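Local coordinates for protein Ral guanine nucleotide dissociation stimulator-like 2 (Mus musculus, PDB 4JGW) that probably acts as a guanine nucleotide exchange factor for small G-proteins and, as a putative Ras or Rap effector, associates with GTP-bound Rap 1A and H-Ras in vitro, at residues A164-I167 with R168-A172; V387-L391 with G392-K396; M400-A404 with S405-L409. One frame throughout, in Å; residues are numbered along the deposited sequence.

Contact 1. Residues A164-I167 with R168-A172; sequences ADLI and RNLRA
Asp165 and Arg168, three residues apart on helix 164-172, form a salt bridge along its exposed flank, with Asp165 OD1 2.8 Å from Arg168 NH2. The N-H runs fairly straight to the oxygen (161°) and OD1 sits at the guanidinium edge, close to its plane, but the nitrogen approaches from above the carboxylate plane; the two flat groups stand almost perpendicular, 86° apart. Arg168 reaches back because its chain bends at chi3 (65°) after two extended torsions. Main-chain acceptors are taken up in i to i+4 order: Asp165 O receives Asn169 N at 2.9 Å, Leu166 O receives Leu170 N at 2.9 Å, and Ile167 O receives Arg171 N at 2.8 Å. At the first turn the bond from Arg168 N to Ala164 O is weak, stretched to 3.3 Å. Asn169 ND2 also lies beside Asp165 O, but its angle is too poor for a hydrogen bond. Arg171 runs alongside Ile167, its NE 3.5 Å from Ile167 CG2, while its NH2 is satisfied by a salt bridge to Glu145. On the buried side Leu166 CG meets Leu170 CD1 at 3.8 Å, and both leucines also pack on helix 108-128; Ile167 and Leu170 touch helix 138-151. This is an amphipathic alpha-helix packed against two others in the largely helical N-terminal Ras-GEF (REM) region.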
loop_
_atom_site.group_PDB
_atom_site.type_symbol
_atom_site.label_atom_id
_atom_site.label_comp_id
_atom_site.label_asym_id
_atom_site.label_seq_id
_atom_site.Cartn_x
_atom_site.Cartn_y
_atom_site.Cartn_z
ATOM N N ALA A 164 -9.675 27.015 -13.807
ATOM C CA ALA A 164 -8.781 28.032 -13.253
ATOM C C ALA A 164 -8.080 27.536 -11.989
ATOM O O ALA A 164 -6.874 27.732 -11.823
ATOM C CB ALA A 164 -9.545 29.319 -12.972
ATOM N N ASP A 165 -8.843 26.887 -11.111
ATOM C CA ASP A 165 -8.308 26.328 -9.872
ATOM C C ASP A 165 -7.367 25.147 -10.114
ATOM O O ASP A 165 -6.425 24.939 -9.349
ATOM C CB ASP A 165 -9.440 25.918 -8.927
ATOM C CG ASP A 165 -10.013 27.094 -8.154
ATOM O OD1 ASP A 165 -9.714 27.210 -6.947
ATOM O OD2 ASP A 165 -10.752 27.906 -8.753
ATOM N N LEU A 166 -7.628 24.386 -11.177
ATOM C CA LEU A 166 -6.796 23.238 -11.539
ATOM C C LEU A 166 -5.375 23.662 -11.908
ATOM O O LEU A 166 -4.406 23.058 -11.445
ATOM C CB LEU A 166 -7.436 22.430 -12.677
ATOM C CG LEU A 166 -6.657 21.242 -13.265
ATOM C CD1 LEU A 166 -6.400 20.152 -12.227
ATOM C CD2 LEU A 166 -7.378 20.666 -14.469
ATOM N N ILE A 167 -5.265 24.703 -12.733
ATOM C CA ILE A 167 -3.966 25.231 -13.160
ATOM C C ILE A 167 -3.181 25.752 -11.955
ATOM O O ILE A 167 -1.999 25.435 -11.799
ATOM C CB ILE A 167 -4.113 26.340 -14.236
ATOM C CG1 ILE A 167 -4.972 25.847 -15.407
ATOM C CG2 ILE A 167 -2.740 26.796 -14.739
ATOM C CD1 ILE A 167 -5.641 26.959 -16.200
ATOM N N ARG A 168 -3.853 26.528 -11.105
ATOM C CA ARG A 168 -3.263 27.063 -9.876
ATOM C C ARG A 168 -2.739 25.952 -8.962
ATOM O O ARG A 168 -1.631 26.051 -8.430
ATOM C CB ARG A 168 -4.283 27.934 -9.132
ATOM C CG ARG A 168 -3.798 28.495 -7.797
ATOM C CD ARG A 168 -4.836 29.409 -7.160
ATOM N NE ARG A 168 -6.058 28.701 -6.774
ATOM C CZ ARG A 168 -6.325 28.263 -5.546
ATOM N NH1 ARG A 168 -5.461 28.456 -4.556
ATOM N NH2 ARG A 168 -7.467 27.631 -5.305
ATOM N N ASN A 169 -3.541 24.902 -8.795
ATOM C CA ASN A 169 -3.160 23.750 -7.979
ATOM C C ASN A 169 -2.014 22.941 -8.588
ATOM O O ASN A 169 -1.177 22.401 -7.862
ATOM C CB ASN A 169 -4.373 22.854 -7.705
ATOM C CG ASN A 169 -5.368 23.487 -6.743
ATOM O OD1 ASN A 169 -4.988 24.076 -5.730
ATOM N ND2 ASN A 169 -6.653 23.357 -7.053
ATOM N N LEU A 170 -1.979 22.868 -9.918
ATOM C CA LEU A 170 -0.896 22.193 -10.635
ATOM C C LEU A 170 0.391 23.019 -10.645
ATOM O O LEU A 170 1.487 22.460 -10.724
ATOM C CB LEU A 170 -1.316 21.844 -12.068
ATOM C CG LEU A 170 -2.282 20.673 -12.296
ATOM C CD1 LEU A 170 -2.872 20.737 -13.697
ATOM C CD2 LEU A 170 -1.613 19.324 -12.061
ATOM N N ARG A 171 0.246 24.343 -10.574
ATOM C CA ARG A 171 1.386 25.264 -10.501
ATOM C C ARG A 171 2.168 25.093 -9.199
ATOM O O ARG A 171 3.402 25.068 -9.208
ATOM C CB ARG A 171 0.922 26.719 -10.626
ATOM C CG ARG A 171 0.609 27.180 -12.040
ATOM C CD ARG A 171 0.038 28.590 -12.023
ATOM N NE ARG A 171 -0.414 29.032 -13.341
ATOM C CZ ARG A 171 -0.992 30.206 -13.586
ATOM N NH1 ARG A 171 -1.200 31.074 -12.601
ATOM N NH2 ARG A 171 -1.368 30.516 -14.820
ATOM N N ALA A 172 1.438 24.975 -8.090
ATOM C CA ALA A 172 2.025 24.813 -6.758
ATOM C C ALA A 172 2.954 23.601 -6.669
ATOM O O ALA A 172 3.905 23.597 -5.885
ATOM C CB ALA A 172 0.927 24.721 -5.706
#

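Contact 2. Residues V387-L391 with G392-K396; sequences VVPYL and GTFLK
Leu391 and Leu395 meet one turn apart, CG to CG at 4.0 Å, where the loop 387-391 runs into the first turn of helix 392-404 in the RasGEF (CDC25-homology) domain. The two side chains cross at a slant, and both also lean on helix 244-264. Beside them the Phe394 ring, which packs on helix 416-436, receives Pro389 CB at 4.0 Å from its CE1, approaching the ring obliquely. Further out, Tyr390 lays its ring against the chain at the start of the helix. Its CG lies opposite the backbone N (chi1 169°), which carries the ring forward so that one face covers Gly392; there Gly392 CA makes a CH-pi contact, 3.8 Å from the ring centroid and 22° off the normal. The ring thus lies flat against the backbone of Gly392, with Gly392 N over its centre. The same ring meets those of Tyr311 and Phe253, their planes inclined to it by about 35°. At the polar edge Leu391 O takes the N-H of Leu395 at 3.0 Å and a weaker, bent bond from Phe394 N. Thr393 crosses Tyr390 at about a right angle, bringing Thr393 OG1 to 3.3 Å from Tyr390 CD2.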
loop_
_atom_site.group_PDB
_atom_site.type_symbol
_atom_site.label_atom_id
_atom_site.label_comp_id
_atom_site.label_asym_id
_atom_site.label_seq_id
_atom_site.Cartn_x
_atom_site.Cartn_y
_atom_site.Cartn_z
ATOM N N VAL A 387 -6.551 0.641 12.296
ATOM C CA VAL A 387 -5.933 -0.598 11.807
ATOM C C VAL A 387 -4.596 -0.307 11.115
ATOM O O VAL A 387 -4.433 0.735 10.480
ATOM C CB VAL A 387 -6.892 -1.401 10.865
ATOM C CG1 VAL A 387 -7.092 -0.688 9.525
ATOM C CG2 VAL A 387 -6.394 -2.830 10.656
ATOM N N VAL A 388 -3.637 -1.218 11.273
ATOM C CA VAL A 388 -2.389 -1.184 10.509
ATOM C C VAL A 388 -2.083 -2.598 10.017
ATOM O O VAL A 388 -1.754 -3.477 10.816
ATOM C CB VAL A 388 -1.176 -0.656 11.330
ATOM C CG1 VAL A 388 0.067 -0.570 10.447
ATOM C CG2 VAL A 388 -1.467 0.699 11.952
ATOM N N PRO A 389 -2.203 -2.829 8.698
ATOM C CA PRO A 389 -1.913 -4.155 8.169
ATOM C C PRO A 389 -0.414 -4.413 8.056
ATOM O O PRO A 389 0.378 -3.467 7.975
ATOM C CB PRO A 389 -2.538 -4.113 6.774
ATOM C CG PRO A 389 -2.460 -2.695 6.377
ATOM C CD PRO A 389 -2.611 -1.891 7.638
ATOM N N TYR A 390 -0.038 -5.687 8.068
ATOM C CA TYR A 390 1.304 -6.090 7.677
ATOM C C TYR A 390 1.378 -5.976 6.159
ATOM O O TYR A 390 0.674 -6.684 5.436
ATOM C CB TYR A 390 1.615 -7.516 8.153
ATOM C CG TYR A 390 2.884 -8.106 7.563
ATOM C CD1 TYR A 390 4.108 -7.446 7.682
ATOM C CD2 TYR A 390 2.856 -9.326 6.888
ATOM C CE1 TYR A 390 5.271 -7.981 7.134
ATOM C CE2 TYR A 390 4.015 -9.871 6.342
ATOM C CZ TYR A 390 5.217 -9.194 6.470
ATOM O OH TYR A 390 6.369 -9.728 5.938
ATOM N N LEU A 391 2.222 -5.062 5.690
ATOM C CA LEU A 391 2.301 -4.720 4.272
ATOM C C LEU A 391 2.858 -5.854 3.406
ATOM O O LEU A 391 2.497 -5.978 2.233
ATOM C CB LEU A 391 3.116 -3.435 4.079
ATOM C CG LEU A 391 3.131 -2.763 2.700
ATOM C CD1 LEU A 391 1.721 -2.444 2.202
ATOM C CD2 LEU A 391 3.980 -1.507 2.742
ATOM N N GLY A 392 3.720 -6.680 3.997
ATOM C CA GLY A 392 4.382 -7.782 3.291
ATOM C C GLY A 392 3.458 -8.710 2.521
ATOM O O GLY A 392 3.824 -9.211 1.459
ATOM N N THR A 393 2.261 -8.931 3.059
ATOM C CA THR A 393 1.250 -9.767 2.413
ATOM C C THR A 393 0.718 -9.123 1.127
ATOM O O THR A 393 0.457 -9.816 0.143
ATOM C CB THR A 393 0.081 -10.074 3.373
ATOM O OG1 THR A 393 0.597 -10.389 4.673
ATOM C CG2 THR A 393 -0.744 -11.255 2.865
ATOM N N PHE A 394 0.561 -7.800 1.144
ATOM C CA PHE A 394 0.136 -7.050 -0.035
ATOM C C PHE A 394 1.256 -6.964 -1.068
ATOM O O PHE A 394 1.003 -7.007 -2.273
ATOM C CB PHE A 394 -0.342 -5.646 0.353
ATOM C CG PHE A 394 -1.643 -5.636 1.105
ATOM C CD1 PHE A 394 -1.661 -5.743 2.492
ATOM C CD2 PHE A 394 -2.852 -5.530 0.425
ATOM C CE1 PHE A 394 -2.863 -5.743 3.189
ATOM C CE2 PHE A 394 -4.060 -5.528 1.114
ATOM C CZ PHE A 394 -4.065 -5.634 2.499
ATOM N N LEU A 395 2.493 -6.845 -0.588
ATOM C CA LEU A 395 3.660 -6.825 -1.466
ATOM C C LEU A 395 3.836 -8.168 -2.177
ATOM O O LEU A 395 4.206 -8.207 -3.350
ATOM C CB LEU A 395 4.927 -6.445 -0.694
ATOM C CG LEU A 395 4.971 -5.061 -0.033
ATOM C CD1 LEU A 395 6.201 -4.932 0.847
ATOM C CD2 LEU A 395 4.927 -3.934 -1.061
ATOM N N LYS A 396 3.540 -9.255 -1.465
ATOM C CA LYS A 396 3.636 -10.605 -2.016
ATOM C C LYS A 396 2.557 -10.872 -3.070
ATOM O O LYS A 396 2.858 -11.380 -4.154
ATOM C CB LYS A 396 3.557 -11.659 -0.906
ATOM C CG LYS A 396 4.364 -12.911 -1.208
ATOM C CD LYS A 396 3.610 -14.185 -0.859
ATOM C CE LYS A 396 4.390 -15.413 -1.325
ATOM N NZ LYS A 396 3.516 -16.595 -1.548
#

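Contact 3. Residues M400-A404 with S405-L409; sequences MLDAA and SKDEL
Ser405 turns its hydroxyl back over the last helical turn: with chi1 at -56°, OG stands opposite its own carbonyl carbon and beside its backbone N, so that hydroxyl and N-H both face Leu401 O. Asp402, with CG across from its backbone N (chi1 -178°), extends its carboxylate toward Asp407. The main-chain bond from Ser405 N to Leu401 O is 3.0 Å long. The hydroxyl adds a weak second bond, Ser405 OG to Leu401 O at 3.4 Å. One carbonyl oxygen thus receives two donors from the same residue. Leu401 brings CD1 to within 3.9 Å of Ser405 OG, and its side chain packs on helix 416-436. These contacts lie at the C-terminal end of helix 392-404 in the RasGEF domain: Ser405 is the first residue to leave helical angles, and the chain is extended at Ser405 and Lys406 and then bends at Asp407 on its way to strand 414-415. Across this exit two acidic side chains come together, Asp402 OD1 lying 4.0 Å from Asp407 OD1. Their carboxylate planes are 26° apart. Lys418 lies within reach of both, making a salt bridge to each OD1, and probably balances their negative charges; Asp407 OD1 has a further salt bridge to Arg419. The same lysine nitrogen gives a hydrogen bond to Ser405 O, which approaches Asp402 O to 3.1 Å although both are acceptors. Beyond the turn, the backbone of Asp407 is hydrogen-bonded to that of Asn415, and Lys406 O accepts a bond from Asn415 ND2.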
loop_
_atom_site.group_PDB
_atom_site.type_symbol
_atom_site.label_atom_id
_atom_site.label_comp_id
_atom_site.label_asym_id
_atom_site.label_seq_id
_atom_site.Cartn_x
_atom_site.Cartn_y
_atom_site.Cartn_z
ATOM N N MET A 400 3.088 -11.818 -6.959
ATOM C CA MET A 400 2.413 -12.966 -7.589
ATOM C C MET A 400 1.681 -12.540 -8.854
ATOM O O MET A 400 1.824 -13.166 -9.905
ATOM C CB MET A 400 1.392 -13.623 -6.648
ATOM C CG MET A 400 1.926 -14.367 -5.427
ATOM S SD MET A 400 3.452 -15.299 -5.653
ATOM C CE MET A 400 4.569 -14.172 -4.823
ATOM N N LEU A 401 0.895 -11.471 -8.735
ATOM C CA LEU A 401 0.068 -10.967 -9.829
ATOM C C LEU A 401 0.910 -10.468 -11.002
ATOM O O LEU A 401 0.575 -10.716 -12.162
ATOM C CB LEU A 401 -0.859 -9.858 -9.316
ATOM C CG LEU A 401 -1.907 -9.238 -10.242
ATOM C CD1 LEU A 401 -2.922 -10.272 -10.735
ATOM C CD2 LEU A 401 -2.608 -8.109 -9.507
ATOM N N ASP A 402 2.003 -9.773 -10.688
ATOM C CA ASP A 402 2.927 -9.272 -11.702
ATOM C C ASP A 402 3.594 -10.410 -12.481
ATOM O O ASP A 402 3.762 -10.318 -13.697
ATOM C CB ASP A 402 3.985 -8.361 -11.071
ATOM C CG ASP A 402 4.942 -7.775 -12.095
ATOM O OD1 ASP A 402 4.472 -7.230 -13.116
ATOM O OD2 ASP A 402 6.168 -7.858 -11.873
ATOM N N ALA A 403 3.966 -11.475 -11.773
ATOM C CA ALA A 403 4.562 -12.660 -12.394
ATOM C C ALA A 403 3.550 -13.446 -13.232
ATOM O O ALA A 403 3.896 -13.993 -14.281
ATOM C CB ALA A 403 5.188 -13.559 -11.335
ATOM N N ALA A 404 2.304 -13.486 -12.768
ATOM C CA ALA A 404 1.256 -14.278 -13.411
ATOM C C ALA A 404 0.666 -13.625 -14.661
ATOM O O ALA A 404 0.254 -14.320 -15.591
ATOM C CB ALA A 404 0.149 -14.606 -12.411
ATOM N N SER A 405 0.630 -12.295 -14.678
ATOM C CA SER A 405 -0.025 -11.555 -15.754
ATOM C C SER A 405 0.970 -10.817 -16.645
ATOM O O SER A 405 1.952 -10.251 -16.162
ATOM C CB SER A 405 -1.044 -10.569 -15.179
ATOM O OG SER A 405 -1.985 -11.231 -14.353
ATOM N N LYS A 406 0.693 -10.827 -17.946
ATOM C CA LYS A 406 1.544 -10.170 -18.937
ATOM C C LYS A 406 1.289 -8.667 -18.963
ATOM O O LYS A 406 0.147 -8.223 -18.826
ATOM C CB LYS A 406 1.297 -10.765 -20.329
ATOM C CG LYS A 406 1.581 -12.259 -20.437
ATOM C CD LYS A 406 1.107 -12.828 -21.766
ATOM C CE LYS A 406 1.468 -14.302 -21.888
ATOM N NZ LYS A 406 0.997 -14.894 -23.171
ATOM N N ASP A 407 2.360 -7.894 -19.131
ATOM C CA ASP A 407 2.264 -6.442 -19.258
ATOM C C ASP A 407 1.578 -6.063 -20.566
ATOM O O ASP A 407 0.627 -5.278 -20.579
ATOM C CB ASP A 407 3.655 -5.801 -19.196
ATOM C CG ASP A 407 4.248 -5.805 -17.796
ATOM O OD1 ASP A 407 3.495 -5.979 -16.812
ATOM O OD2 ASP A 407 5.479 -5.624 -17.680
ATOM N N GLU A 408 2.075 -6.632 -21.660
ATOM C CA GLU A 408 1.526 -6.391 -22.986
ATOM C C GLU A 408 1.100 -7.705 -23.627
ATOM O O GLU A 408 1.653 -8.765 -23.321
ATOM C CB GLU A 408 2.555 -5.684 -23.874
ATOM C CG GLU A 408 2.904 -4.260 -23.437
ATOM C CD GLU A 408 4.122 -3.692 -24.157
ATOM O OE1 GLU A 408 4.528 -4.246 -25.201
ATOM O OE2 GLU A 408 4.676 -2.681 -23.678
ATOM N N LEU A 409 0.104 -7.632 -24.503
ATOM C CA LEU A 409 -0.281 -8.773 -25.323
ATOM C C LEU A 409 0.636 -8.833 -26.545
ATOM O O LEU A 409 1.382 -7.885 -26.811
ATOM C CB LEU A 409 -1.752 -8.671 -25.747
ATOM C CG LEU A 409 -2.844 -8.649 -24.669
ATOM C CD1 LEU A 409 -4.205 -8.409 -25.306
ATOM C CD2 LEU A 409 -2.860 -9.934 -23.841
#

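The three contacts follow one another along the chain. Contact 1 lies within helix 164-172 of the N-terminal Ras-GEF region, whereas contacts 2 and 3 mark the beginning and the end of a single helix, 392-404, in the RasGEF domain, with their centres about 21 Å apart. Contact 1 stands well away from both, its centre about 35 Å from that of contact 2 and about 36 Å from that of contact 3, with no touch. Helix 416-436 packs against both ends of helix 392-404, while contact 1 rests on helices 108-128 and 138-151. The centre of contact 2 lies about 7 Å from that of the folded chain, and contact 3 leads on to strand 414-415, which joins the sheet containing strands 11-21, 24-33 and 46-54 and so ties the RasGEF domain to N-terminal parts.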